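Local coordinates for protein acetylene hydratase (Pelobacter acetylenicus, PDB 2E7Z) that catalyses the hydration of acetylene to acetaldehyde, using a tungsten-bis(molybdopterin guanine dinucleotide) cofactor and a [4Fe-4S] cluster, at residues 89-94 with 496-501; 124-129 with 500-505; 141-146 with 381-386; 678-681 with 685-688. All coordinates share one frame; numbering follows the deposited sequence.

Interaction 1: residues 89-94 with 496-501; sequences EKLKKI and RELAVR
Lys92 reaches across to the end of helix 491-501 and gives its NZ to the backbone O of Arg501, 2.8 Å away. The C=O...donor angle is 164°, so the ammonium sits nearly along the C=O axis. Beyond CG the lysine chain is fully extended, which carries the charge from one helix to the other. Well away from this bond, on the buried side, Leu91 and Leu498 meet methyl to methyl, CD2 to CD2 at 4.5 Å, a loose apolar contact.

The side chain of Arg501 is held separately: its NH1 bonds to Glu497 OE1 at 2.8 Å, a salt bridge, and also to Glu497 O, one turn back, at 3.0 Å. Both acceptors lie in the guanidinium plane, and the carboxylate is met on its anti side. NE and NH2 form salt bridges with Asp85 and Asp81 of helix 80-98, so the arginine too ties the helices together.

A lysine charge at the carbonyl of Arg501, at the C-terminal end of helix 491-501, would probably suit the helix dipole. Deeper in, Leu91 touches Ala408 and Leu498 touches Phe410: two helices, both seated on strand 408-412 of a largely parallel sheet, as in an alpha/beta layered domain.

Interaction 2: residues 124-129 with 500-505; sequences NLLGSP and VRMGLE
Leu504 sets its forked end astride the CB of Leu125: CD1 lies 3.8 Å and CD2 3.9 Å from that CB, so both methyls press on the base of the leucine next to the helix backbone. Leu125 thus contributes its root and not its tip. Leu126, the next residue, works the other way and offers one branch. Its CD2 lies between two partners, 3.9 Å from Met502 CE and 4.2 Å from Leu504 CD1.

Leu126 and Met502 cross at about a right angle. The methionine is bent at chi2 (-56°) and chi3 (-72°), which folds its methyl back instead of letting it run straight on; as a result both its CB and its CE lie against Leu126 CD2. No hydrogen bond spans the two segments, and the grip is entirely that of methyls and methylenes. Phe122, a turn earlier on helix 118-126, extends the same patch by touching both Met502 and Leu504.

Leu125 and Leu126 are the last residues of helix 118-126 before Gly127, with positive phi, leaves it. On the other side Gly503 N bonds to Val500 O at 3.0 Å and Leu504 N probably to Ala499 O, so that Leu504 is swung back toward Leu125. This is a Schellman motif closing helix 491-501, its hydrophobic residues packed at the surface against the C-terminal end of a second helix.

Interaction 3: residues 141-146 with 381-386; sequences NTAGVH and FHNMGA
Helix 140-150, which starts two residues after the tungsten ligand Cys138, is met by the loop 381-386: Ala143 faces Asn383 and Met384 in the buried interior near the active site. The methyl of Ala143 points at the loop, and its CB lies 3.4 Å from Asn383 O and 3.9 Å from Met384 CG.

Met384 has positive phi, and Gly385 N makes a weak bond back to Asn383 O, a tight reversal like a classic gamma turn. His382 centres an inverse gamma turn. Met384 brings CB and CG to the alanine and then bends at chi2 and chi3, carrying the thioether away from the helix; its side chain lies about 9 Å from that of the active-site residue Asp10. The Asn383 amide is held elsewhere, OD1 by Tyr153 N and ND2 by Glu470 O, while its CB sits over the centre of one face of the Phe381 ring, 3.7 Å above the plane.

No hydrogen bond joins the segments: a small methyl lets a carbonyl and a methylene come close, and the loop is probably held in shape by its own turns, the partners of the Asn383 amide and Met384's backbone bonding to Glu470, not by the helix.

Interaction 4: residues 678-681 with 685-688; sequences PEQE and ETGF
Thr686 hands its hydroxyl to the main chain of Glu681: OG1 donates to Glu681 O at 2.6 Å, with a C=O...donor angle of 146° and the donor tilted 27° from the carbonyl plane. With chi1 at 60°, OG1 is wedged between the backbone N and the carbonyl carbon, and CG2 lies anti to the carbonyl carbon. The whole side chain then wraps the acceptor, for Thr686 CB and CG2 each come within 3.4 Å of Glu681 O.

Gln680 is stretched out beyond CG and runs alongside Thr686, pointing the other way. Its OE1 stays 3.8 Å from Thr686 CB and takes a hydrogen from a water at 2.7 Å; that water also donates to Thr686 O at 2.8 Å, bridging side chain and backbone. Glu681 bends at chi2 and turns its carboxylate aside.

Ser689 adds to the network, its N bonding to Thr686 OG1 and its OG to Glu681 O, so each oxygen of the short bond has a further partner.

Both segments belong to the molybdopterin dinucleotide-binding domain, of the double-psi beta-barrel clan, in a surface loop away from the cofactor sites. The loop runs between strand 668-671, at the edge of a six-stranded sheet, and helix 691-694. Glu679 forms a salt bridge with Arg619 of helix 617-621, and Phe688 packs on Gln448 and Leu449, just ahead of strand 452-455.

Interactions 1 and 2 are neighbours, their centres about 8 Å apart: they share Val500 and Arg501 and join the end of helix 491-501 to helices 80-98 and 118-126, with Met502 CE touching Leu91 and Lys92. Interaction 1 mixes charge with a buried leucine pair, while interaction 2 is purely apolar although it lies at the surface. Interaction 3 is the buried one, nested within the loops those two close, and rests on one alanine methyl against a carbonyl and a methylene, with no hydrogen bond between its segments. Interaction 4 comes later, about 36 Å from interaction 3 between centres; this short-range surface loop relies on a hydroxyl, a carbonyl and a water.

Interaction 1: residues 89-94 with 496-501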
loop_
_atom_site.group_PDB
_atom_site.type_symbol
_atom_site.label_atom_id
_atom_site.label_comp_id
_atom_site.label_asym_id
_atom_site.label_seq_id
_atom_site.Cartn_x
_atom_site.Cartn_y
_atom_site.Cartn_z
ATOM N N GLU A 89 18.756 -0.007 -25.739
ATOM C CA GLU A 89 19.879 -0.805 -26.203
ATOM C C GLU A 89 20.364 -1.777 -25.117
ATOM O O GLU A 89 20.594 -2.955 -25.386
ATOM C CB GLU A 89 21.035 0.100 -26.630
ATOM C CG GLU A 89 22.287 -0.665 -27.064
ATOM C CD GLU A 89 23.497 0.243 -27.250
ATOM O OE1 GLU A 89 23.462 1.426 -26.809
ATOM O OE2 GLU A 89 24.495 -0.234 -27.836
ATOM N N LYS A 90 20.519 -1.267 -23.892
ATOM C CA LYS A 90 20.990 -2.111 -22.799
ATOM C C LYS A 90 19.957 -3.162 -22.388
ATOM O O LYS A 90 20.305 -4.310 -22.130
ATOM C CB LYS A 90 21.398 -1.265 -21.595
ATOM C CG LYS A 90 21.994 -2.089 -20.462
ATOM C CD LYS A 90 23.100 -1.361 -19.693
ATOM C CE LYS A 90 24.159 -2.358 -19.229
ATOM N NZ LYS A 90 25.141 -1.788 -18.286
ATOM N N LEU A 91 18.683 -2.776 -22.340
ATOM C CA LEU A 91 17.634 -3.733 -22.023
ATOM C C LEU A 91 17.554 -4.863 -23.065
ATOM O O LEU A 91 17.362 -6.020 -22.716
ATOM C CB LEU A 91 16.297 -3.012 -21.939
ATOM C CG LEU A 91 15.093 -3.859 -21.532
ATOM C CD1 LEU A 91 15.324 -4.430 -20.150
ATOM C CD2 LEU A 91 13.854 -2.981 -21.581
ATOM N N LYS A 92 17.697 -4.521 -24.348
ATOM C CA LYS A 92 17.708 -5.561 -25.382
ATOM C C LYS A 92 18.820 -6.579 -25.142
ATOM O O LYS A 92 18.606 -7.784 -25.275
ATOM C CB LYS A 92 17.879 -4.946 -26.777
ATOM C CG LYS A 92 16.619 -4.290 -27.291
ATOM C CD LYS A 92 16.927 -3.461 -28.546
ATOM C CE LYS A 92 15.682 -2.767 -29.043
ATOM N NZ LYS A 92 15.982 -1.934 -30.252
ATOM N N LYS A 93 20.007 -6.098 -24.794
ATOM C CA LYS A 93 21.135 -6.993 -24.509
ATOM C C LYS A 93 20.864 -7.875 -23.295
ATOM O O LYS A 93 21.162 -9.082 -23.308
ATOM C CB LYS A 93 22.438 -6.199 -24.307
ATOM C CG LYS A 93 22.968 -5.568 -25.590
ATOM C CD LYS A 93 24.131 -4.608 -25.296
ATOM C CE LYS A 93 25.425 -5.350 -24.939
ATOM N NZ LYS A 93 25.849 -6.310 -26.023
ATOM N N ILE A 94 20.292 -7.270 -22.254
ATOM C CA ILE A 94 19.974 -8.002 -21.043
ATOM C C ILE A 94 18.930 -9.102 -21.329
ATOM O O ILE A 94 19.079 -10.274 -20.916
ATOM C CB ILE A 94 19.526 -7.032 -19.930
ATOM C CG1 ILE A 94 20.736 -6.208 -19.472
ATOM C CG2 ILE A 94 18.906 -7.812 -18.762
ATOM C CD1 ILE A 94 20.338 -4.995 -18.638
ATOM N N ARG A 496 5.829 4.659 -23.520
ATOM C CA ARG A 496 5.638 4.590 -24.960
ATOM C C ARG A 496 6.960 4.709 -25.706
ATOM O O ARG A 496 7.211 3.995 -26.680
ATOM C CB ARG A 496 4.688 5.671 -25.458
ATOM C CG ARG A 496 4.339 5.441 -26.927
ATOM C CD ARG A 496 3.535 6.567 -27.552
ATOM N NE ARG A 496 2.905 6.026 -28.771
ATOM C CZ ARG A 496 3.448 6.003 -29.989
ATOM N NH1 ARG A 496 4.627 6.588 -30.227
ATOM N NH2 ARG A 496 2.775 5.437 -30.993
ATOM N N GLU A 497 7.794 5.650 -25.281
ATOM C CA GLU A 497 9.081 5.852 -25.952
ATOM C C GLU A 497 9.939 4.589 -25.860
ATOM O O GLU A 497 10.616 4.206 -26.816
ATOM C CB GLU A 497 9.820 7.047 -25.351
ATOM C CG GLU A 497 9.180 8.384 -25.677
ATOM C CD GLU A 497 9.342 8.781 -27.127
ATOM O OE1 GLU A 497 10.402 8.498 -27.719
ATOM O OE2 GLU A 497 8.409 9.410 -27.660
ATOM N N LEU A 498 9.909 3.922 -24.717
ATOM C CA LEU A 498 10.639 2.668 -24.594
ATOM C C LEU A 498 9.995 1.566 -25.441
ATOM O O LEU A 498 10.698 0.828 -26.121
ATOM C CB LEU A 498 10.754 2.261 -23.113
ATOM C CG LEU A 498 11.608 1.041 -22.793
ATOM C CD1 LEU A 498 13.036 1.117 -23.361
ATOM C CD2 LEU A 498 11.664 0.886 -21.280
ATOM N N ALA A 499 8.666 1.458 -25.401
ATOM C CA ALA A 499 7.945 0.444 -26.173
ATOM C C ALA A 499 8.274 0.560 -27.648
ATOM O O ALA A 499 8.522 -0.445 -28.310
ATOM C CB ALA A 499 6.470 0.607 -25.956
ATOM N N VAL A 500 8.278 1.777 -28.182
ATOM C CA VAL A 500 8.612 1.961 -29.596
ATOM C C VAL A 500 10.007 1.410 -29.903
ATOM O O VAL A 500 10.191 0.654 -30.868
ATOM C CB VAL A 500 8.463 3.439 -30.013
ATOM C CG1 VAL A 500 9.049 3.687 -31.410
ATOM C CG2 VAL A 500 6.987 3.881 -29.940
ATOM N N ARG A 501 10.976 1.728 -29.050
ATOM C CA ARG A 501 12.351 1.262 -29.261
ATOM C C ARG A 501 12.519 -0.235 -29.102
ATOM O O ARG A 501 13.448 -0.815 -29.652
ATOM C CB ARG A 501 13.317 2.009 -28.343
ATOM C CG ARG A 501 13.451 3.493 -28.678
ATOM C CD ARG A 501 14.097 4.246 -27.518
ATOM N NE ARG A 501 14.491 5.613 -27.844
ATOM C CZ ARG A 501 13.654 6.647 -27.914
ATOM N NH1 ARG A 501 12.337 6.490 -27.680
ATOM N NH2 ARG A 501 14.139 7.841 -28.208
#

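Interaction 2: residues 124-129 with 500-505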
loop_
_atom_site.group_PDB
_atom_site.type_symbol
_atom_site.label_atom_id
_atom_site.label_comp_id
_atom_site.label_asym_id
_atom_site.label_seq_id
_atom_site.Cartn_x
_atom_site.Cartn_y
_atom_site.Cartn_z
ATOM N N ASN A 124 3.977 -7.173 -20.383
ATOM C CA ASN A 124 3.345 -8.403 -20.898
ATOM C C ASN A 124 3.715 -8.659 -22.337
ATOM O O ASN A 124 3.891 -9.807 -22.721
ATOM C CB ASN A 124 1.837 -8.324 -20.658
ATOM C CG ASN A 124 1.493 -8.518 -19.183
ATOM O OD1 ASN A 124 2.270 -9.128 -18.442
ATOM N ND2 ASN A 124 0.327 -8.027 -18.759
ATOM N N LEU A 125 3.919 -7.588 -23.102
ATOM C CA LEU A 125 4.404 -7.723 -24.467
ATOM C C LEU A 125 5.883 -8.098 -24.505
ATOM O O LEU A 125 6.301 -8.861 -25.373
ATOM C CB LEU A 125 4.164 -6.435 -25.272
ATOM C CG LEU A 125 2.682 -6.161 -25.523
ATOM C CD1 LEU A 125 2.441 -4.742 -25.915
ATOM C CD2 LEU A 125 2.164 -7.090 -26.648
ATOM N N LEU A 126 6.693 -7.560 -23.599
ATOM C CA LEU A 126 8.090 -7.980 -23.567
ATOM C C LEU A 126 8.236 -9.425 -23.110
ATOM O O LEU A 126 9.115 -10.144 -23.601
ATOM C CB LEU A 126 8.888 -7.120 -22.600
ATOM C CG LEU A 126 9.426 -5.759 -22.997
ATOM C CD1 LEU A 126 10.359 -5.299 -21.863
ATOM C CD2 LEU A 126 10.190 -5.690 -24.330
ATOM N N GLY A 127 7.390 -9.840 -22.164
ATOM C CA GLY A 127 7.382 -11.198 -21.602
ATOM C C GLY A 127 7.832 -11.271 -20.163
ATOM O O GLY A 127 8.196 -12.328 -19.686
ATOM N N SER A 128 7.841 -10.133 -19.454
ATOM C CA SER A 128 8.241 -10.160 -18.038
ATOM C C SER A 128 7.037 -10.165 -17.106
ATOM O O SER A 128 6.226 -9.242 -17.124
ATOM C CB SER A 128 9.083 -8.947 -17.610
ATOM O OG SER A 128 9.381 -9.194 -16.236
ATOM N N PRO A 129 6.958 -11.172 -16.224
ATOM C CA PRO A 129 5.951 -11.180 -15.189
ATOM C C PRO A 129 6.412 -10.464 -13.912
ATOM O O PRO A 129 5.656 -10.371 -12.941
ATOM C CB PRO A 129 5.838 -12.681 -14.880
ATOM C CG PRO A 129 7.272 -13.130 -14.957
ATOM C CD PRO A 129 7.824 -12.370 -16.160
ATOM N N VAL A 500 8.278 1.777 -28.182
ATOM C CA VAL A 500 8.612 1.961 -29.596
ATOM C C VAL A 500 10.007 1.410 -29.903
ATOM O O VAL A 500 10.191 0.654 -30.868
ATOM C CB VAL A 500 8.463 3.439 -30.013
ATOM C CG1 VAL A 500 9.049 3.687 -31.410
ATOM C CG2 VAL A 500 6.987 3.881 -29.940
ATOM N N ARG A 501 10.976 1.728 -29.050
ATOM C CA ARG A 501 12.351 1.262 -29.261
ATOM C C ARG A 501 12.519 -0.235 -29.102
ATOM O O ARG A 501 13.448 -0.815 -29.652
ATOM C CB ARG A 501 13.317 2.009 -28.343
ATOM C CG ARG A 501 13.451 3.493 -28.678
ATOM C CD ARG A 501 14.097 4.246 -27.518
ATOM N NE ARG A 501 14.491 5.613 -27.844
ATOM C CZ ARG A 501 13.654 6.647 -27.914
ATOM N NH1 ARG A 501 12.337 6.490 -27.680
ATOM N NH2 ARG A 501 14.139 7.841 -28.208
ATOM N N MET A 502 11.630 -0.853 -28.343
ATOM C CA MET A 502 11.644 -2.302 -28.148
ATOM C C MET A 502 10.861 -3.042 -29.229
ATOM O O MET A 502 10.713 -4.259 -29.148
ATOM C CB MET A 502 11.100 -2.665 -26.743
ATOM C CG MET A 502 11.930 -2.049 -25.574
ATOM S SD MET A 502 13.702 -2.456 -25.596
ATOM C CE MET A 502 13.658 -4.211 -25.116
ATOM N N GLY A 503 10.335 -2.303 -30.208
ATOM C CA GLY A 503 9.639 -2.889 -31.360
ATOM C C GLY A 503 8.133 -3.082 -31.207
ATOM O O GLY A 503 7.501 -3.817 -31.979
ATOM N N LEU A 504 7.556 -2.425 -30.202
ATOM C CA LEU A 504 6.171 -2.631 -29.826
ATOM C C LEU A 504 5.220 -1.480 -30.207
ATOM O O LEU A 504 4.100 -1.413 -29.686
ATOM C CB LEU A 504 6.085 -2.878 -28.314
ATOM C CG LEU A 504 6.921 -4.040 -27.779
ATOM C CD1 LEU A 504 6.882 -4.003 -26.271
ATOM C CD2 LEU A 504 6.397 -5.393 -28.316
ATOM N N GLU A 505 5.630 -0.603 -31.126
ATOM C CA GLU A 505 4.831 0.560 -31.503
ATOM C C GLU A 505 3.380 0.230 -31.861
ATOM O O GLU A 505 2.449 0.955 -31.529
ATOM C CB GLU A 505 5.503 1.319 -32.653
ATOM C CG GLU A 505 5.594 0.583 -33.977
ATOM C CD GLU A 505 6.463 1.345 -34.980
ATOM O OE1 GLU A 505 5.946 1.702 -36.059
ATOM O OE2 GLU A 505 7.659 1.605 -34.680
#

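Interaction 3: residues 141-146 with 381-386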
loop_
_atom_site.group_PDB
_atom_site.type_symbol
_atom_site.label_atom_id
_atom_site.label_comp_id
_atom_site.label_asym_id
_atom_site.label_seq_id
_atom_site.Cartn_x
_atom_site.Cartn_y
_atom_site.Cartn_z
ATOM N N ASN A 141 -1.999 -6.792 -1.291
ATOM C CA ASN A 141 -2.208 -8.087 -0.633
ATOM C C ASN A 141 -3.667 -8.215 -0.174
ATOM O O ASN A 141 -4.304 -9.273 -0.363
ATOM C CB ASN A 141 -1.254 -8.210 0.563
ATOM C CG ASN A 141 -1.577 -7.227 1.639
ATOM O OD1 ASN A 141 -1.448 -6.022 1.432
ATOM N ND2 ASN A 141 -2.086 -7.719 2.779
ATOM N N THR A 142 -4.199 -7.141 0.403
ATOM C CA THR A 142 -5.553 -7.193 0.973
ATOM C C THR A 142 -6.539 -7.556 -0.108
ATOM O O THR A 142 -7.443 -8.350 0.099
ATOM C CB THR A 142 -5.967 -5.817 1.540
ATOM O OG1 THR A 142 -4.825 -5.092 2.022
ATOM C CG2 THR A 142 -6.996 -5.999 2.652
ATOM N N ALA A 143 -6.388 -6.959 -1.282
ATOM C CA ALA A 143 -7.277 -7.268 -2.384
ATOM C C ALA A 143 -7.231 -8.750 -2.752
ATOM O O ALA A 143 -8.269 -9.334 -3.029
ATOM C CB ALA A 143 -6.967 -6.376 -3.605
ATOM N N GLY A 144 -6.048 -9.370 -2.727
ATOM C CA GLY A 144 -5.968 -10.824 -2.967
ATOM C C GLY A 144 -6.802 -11.632 -1.973
ATOM O O GLY A 144 -7.533 -12.555 -2.356
ATOM N N VAL A 145 -6.690 -11.280 -0.695
ATOM C CA VAL A 145 -7.441 -11.973 0.352
ATOM C C VAL A 145 -8.947 -11.734 0.180
ATOM O O VAL A 145 -9.756 -12.659 0.290
ATOM C CB VAL A 145 -6.976 -11.595 1.760
ATOM C CG1 VAL A 145 -7.810 -12.347 2.806
ATOM C CG2 VAL A 145 -5.498 -11.946 1.966
ATOM N N HIS A 146 -9.322 -10.486 -0.090
ATOM C CA HIS A 146 -10.740 -10.184 -0.348
ATOM C C HIS A 146 -11.252 -10.966 -1.536
ATOM O O HIS A 146 -12.378 -11.454 -1.538
ATOM C CB HIS A 146 -10.941 -8.701 -0.644
ATOM C CG HIS A 146 -10.938 -7.826 0.564
ATOM N ND1 HIS A 146 -11.807 -6.764 0.705
ATOM C CD2 HIS A 146 -10.134 -7.807 1.655
ATOM C CE1 HIS A 146 -11.554 -6.144 1.844
ATOM N NE2 HIS A 146 -10.540 -6.757 2.437
ATOM N N PHE A 381 -8.574 -9.643 -13.527
ATOM C CA PHE A 381 -9.120 -8.463 -12.884
ATOM C C PHE A 381 -7.996 -7.967 -12.011
ATOM O O PHE A 381 -7.679 -8.544 -10.985
ATOM C CB PHE A 381 -10.362 -8.874 -12.080
ATOM C CG PHE A 381 -10.949 -7.801 -11.206
ATOM C CD1 PHE A 381 -10.779 -6.448 -11.458
ATOM C CD2 PHE A 381 -11.755 -8.173 -10.122
ATOM C CE1 PHE A 381 -11.355 -5.495 -10.618
ATOM C CE2 PHE A 381 -12.349 -7.224 -9.291
ATOM C CZ PHE A 381 -12.156 -5.879 -9.544
ATOM N N HIS A 382 -7.359 -6.880 -12.455
ATOM C CA HIS A 382 -6.227 -6.273 -11.740
ATOM C C HIS A 382 -6.834 -5.415 -10.641
ATOM O O HIS A 382 -6.922 -4.197 -10.770
ATOM C CB HIS A 382 -5.391 -5.435 -12.702
ATOM C CG HIS A 382 -4.154 -4.883 -12.085
ATOM N ND1 HIS A 382 -4.115 -3.629 -11.513
ATOM C CD2 HIS A 382 -2.912 -5.407 -11.954
ATOM C CE1 HIS A 382 -2.882 -3.394 -11.086
ATOM N NE2 HIS A 382 -2.138 -4.461 -11.326
ATOM N N ASN A 383 -7.259 -6.066 -9.560
ATOM C CA ASN A 383 -7.957 -5.372 -8.484
ATOM C C ASN A 383 -6.973 -4.712 -7.526
ATOM O O ASN A 383 -6.294 -5.386 -6.734
ATOM C CB ASN A 383 -8.849 -6.412 -7.807
ATOM C CG ASN A 383 -9.887 -5.829 -6.822
ATOM O OD1 ASN A 383 -10.432 -6.594 -6.029
ATOM N ND2 ASN A 383 -10.168 -4.530 -6.862
ATOM N N MET A 384 -6.904 -3.378 -7.629
ATOM C CA MET A 384 -5.995 -2.492 -6.861
ATOM C C MET A 384 -4.557 -2.676 -7.337
ATOM O O MET A 384 -4.057 -1.829 -8.086
ATOM C CB MET A 384 -6.154 -2.681 -5.328
ATOM C CG MET A 384 -7.619 -2.718 -4.812
ATOM S SD MET A 384 -8.660 -1.334 -5.354
ATOM C CE MET A 384 -8.176 -0.094 -4.122
ATOM N N GLY A 385 -3.931 -3.799 -6.970
ATOM C CA GLY A 385 -2.587 -4.173 -7.465
ATOM C C GLY A 385 -2.604 -5.680 -7.469
ATOM O O GLY A 385 -3.032 -6.269 -6.475
ATOM N N ALA A 386 -2.222 -6.313 -8.580
ATOM C CA ALA A 386 -2.424 -7.749 -8.701
ATOM C C ALA A 386 -1.430 -8.394 -9.620
ATOM O O ALA A 386 -0.802 -7.748 -10.470
ATOM C CB ALA A 386 -3.864 -8.053 -9.196
#

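Interaction 4: residues 678-681 with 685-688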
loop_
_atom_site.group_PDB
_atom_site.type_symbol
_atom_site.label_atom_id
_atom_site.label_comp_id
_atom_site.label_asym_id
_atom_site.label_seq_id
_atom_site.Cartn_x
_atom_site.Cartn_y
_atom_site.Cartn_z
ATOM N N PRO A 678 18.005 14.078 2.594
ATOM C CA PRO A 678 18.304 14.582 1.251
ATOM C C PRO A 678 19.329 15.701 1.187
ATOM O O PRO A 678 19.867 15.969 0.116
ATOM C CB PRO A 678 16.937 15.069 0.745
ATOM C CG PRO A 678 15.942 14.293 1.534
ATOM C CD PRO A 678 16.566 14.169 2.896
ATOM N N GLU A 679 19.594 16.339 2.328
ATOM C CA GLU A 679 20.592 17.401 2.417
ATOM C C GLU A 679 22.006 16.834 2.358
ATOM O O GLU A 679 22.950 17.547 2.067
ATOM C CB GLU A 679 20.381 18.223 3.698
ATOM C CG GLU A 679 20.715 17.469 4.996
ATOM C CD GLU A 679 19.543 16.719 5.615
ATOM O OE1 GLU A 679 19.578 16.447 6.835
ATOM O OE2 GLU A 679 18.584 16.374 4.896
ATOM N N GLN A 680 22.163 15.534 2.594
ATOM C CA GLN A 680 23.498 14.929 2.623
ATOM C C GLN A 680 23.983 14.604 1.227
ATOM O O GLN A 680 23.169 14.495 0.299
ATOM C CB GLN A 680 23.496 13.650 3.457
ATOM C CG GLN A 680 23.190 13.865 4.931
ATOM C CD GLN A 680 23.181 12.580 5.702
ATOM O OE1 GLN A 680 23.444 11.512 5.153
ATOM N NE2 GLN A 680 22.864 12.661 6.970
ATOM N N GLU A 681 25.292 14.421 1.069
ATOM C CA GLU A 681 25.822 13.870 -0.175
ATOM C C GLU A 681 25.304 12.431 -0.324
ATOM O O GLU A 681 25.068 11.728 0.668
ATOM C CB GLU A 681 27.360 13.924 -0.206
ATOM C CG GLU A 681 27.911 15.342 -0.119
ATOM C CD GLU A 681 27.403 16.231 -1.244
ATOM O OE1 GLU A 681 27.547 15.842 -2.426
ATOM O OE2 GLU A 681 26.858 17.317 -0.944
ATOM N N GLU A 685 29.129 6.166 1.019
ATOM C CA GLU A 685 29.823 6.700 2.197
ATOM C C GLU A 685 28.889 7.334 3.242
ATOM O O GLU A 685 29.197 7.324 4.444
ATOM C CB GLU A 685 30.911 7.692 1.786
ATOM C CG GLU A 685 32.126 7.028 1.178
ATOM C CD GLU A 685 33.230 8.029 0.889
ATOM O OE1 GLU A 685 33.076 8.824 -0.068
ATOM O OE2 GLU A 685 34.248 8.035 1.619
ATOM N N THR A 686 27.742 7.848 2.792
ATOM C CA THR A 686 26.729 8.371 3.699
ATOM C C THR A 686 25.570 7.358 3.886
ATOM O O THR A 686 24.517 7.719 4.427
ATOM C CB THR A 686 26.153 9.704 3.188
ATOM O OG1 THR A 686 25.552 9.496 1.902
ATOM C CG2 THR A 686 27.245 10.780 3.044
ATOM N N GLY A 687 25.755 6.102 3.459
ATOM C CA GLY A 687 24.668 5.121 3.488
ATOM C C GLY A 687 23.523 5.575 2.603
ATOM O O GLY A 687 22.369 5.426 2.970
ATOM N N PHE A 688 23.854 6.186 1.465
ATOM C CA PHE A 688 22.888 6.722 0.510
ATOM C C PHE A 688 22.008 7.761 1.175
ATOM O O PHE A 688 20.781 7.623 1.306
ATOM C CB PHE A 688 22.123 5.578 -0.188
ATOM C CG PHE A 688 23.048 4.646 -0.890
ATOM C CD1 PHE A 688 23.589 5.003 -2.111
ATOM C CD2 PHE A 688 23.476 3.465 -0.281
ATOM C CE1 PHE A 688 24.528 4.191 -2.745
ATOM C CE2 PHE A 688 24.405 2.650 -0.908
ATOM C CZ PHE A 688 24.915 2.985 -2.141
HETATM O O HOH W 1 24.299 9.408 6.690
#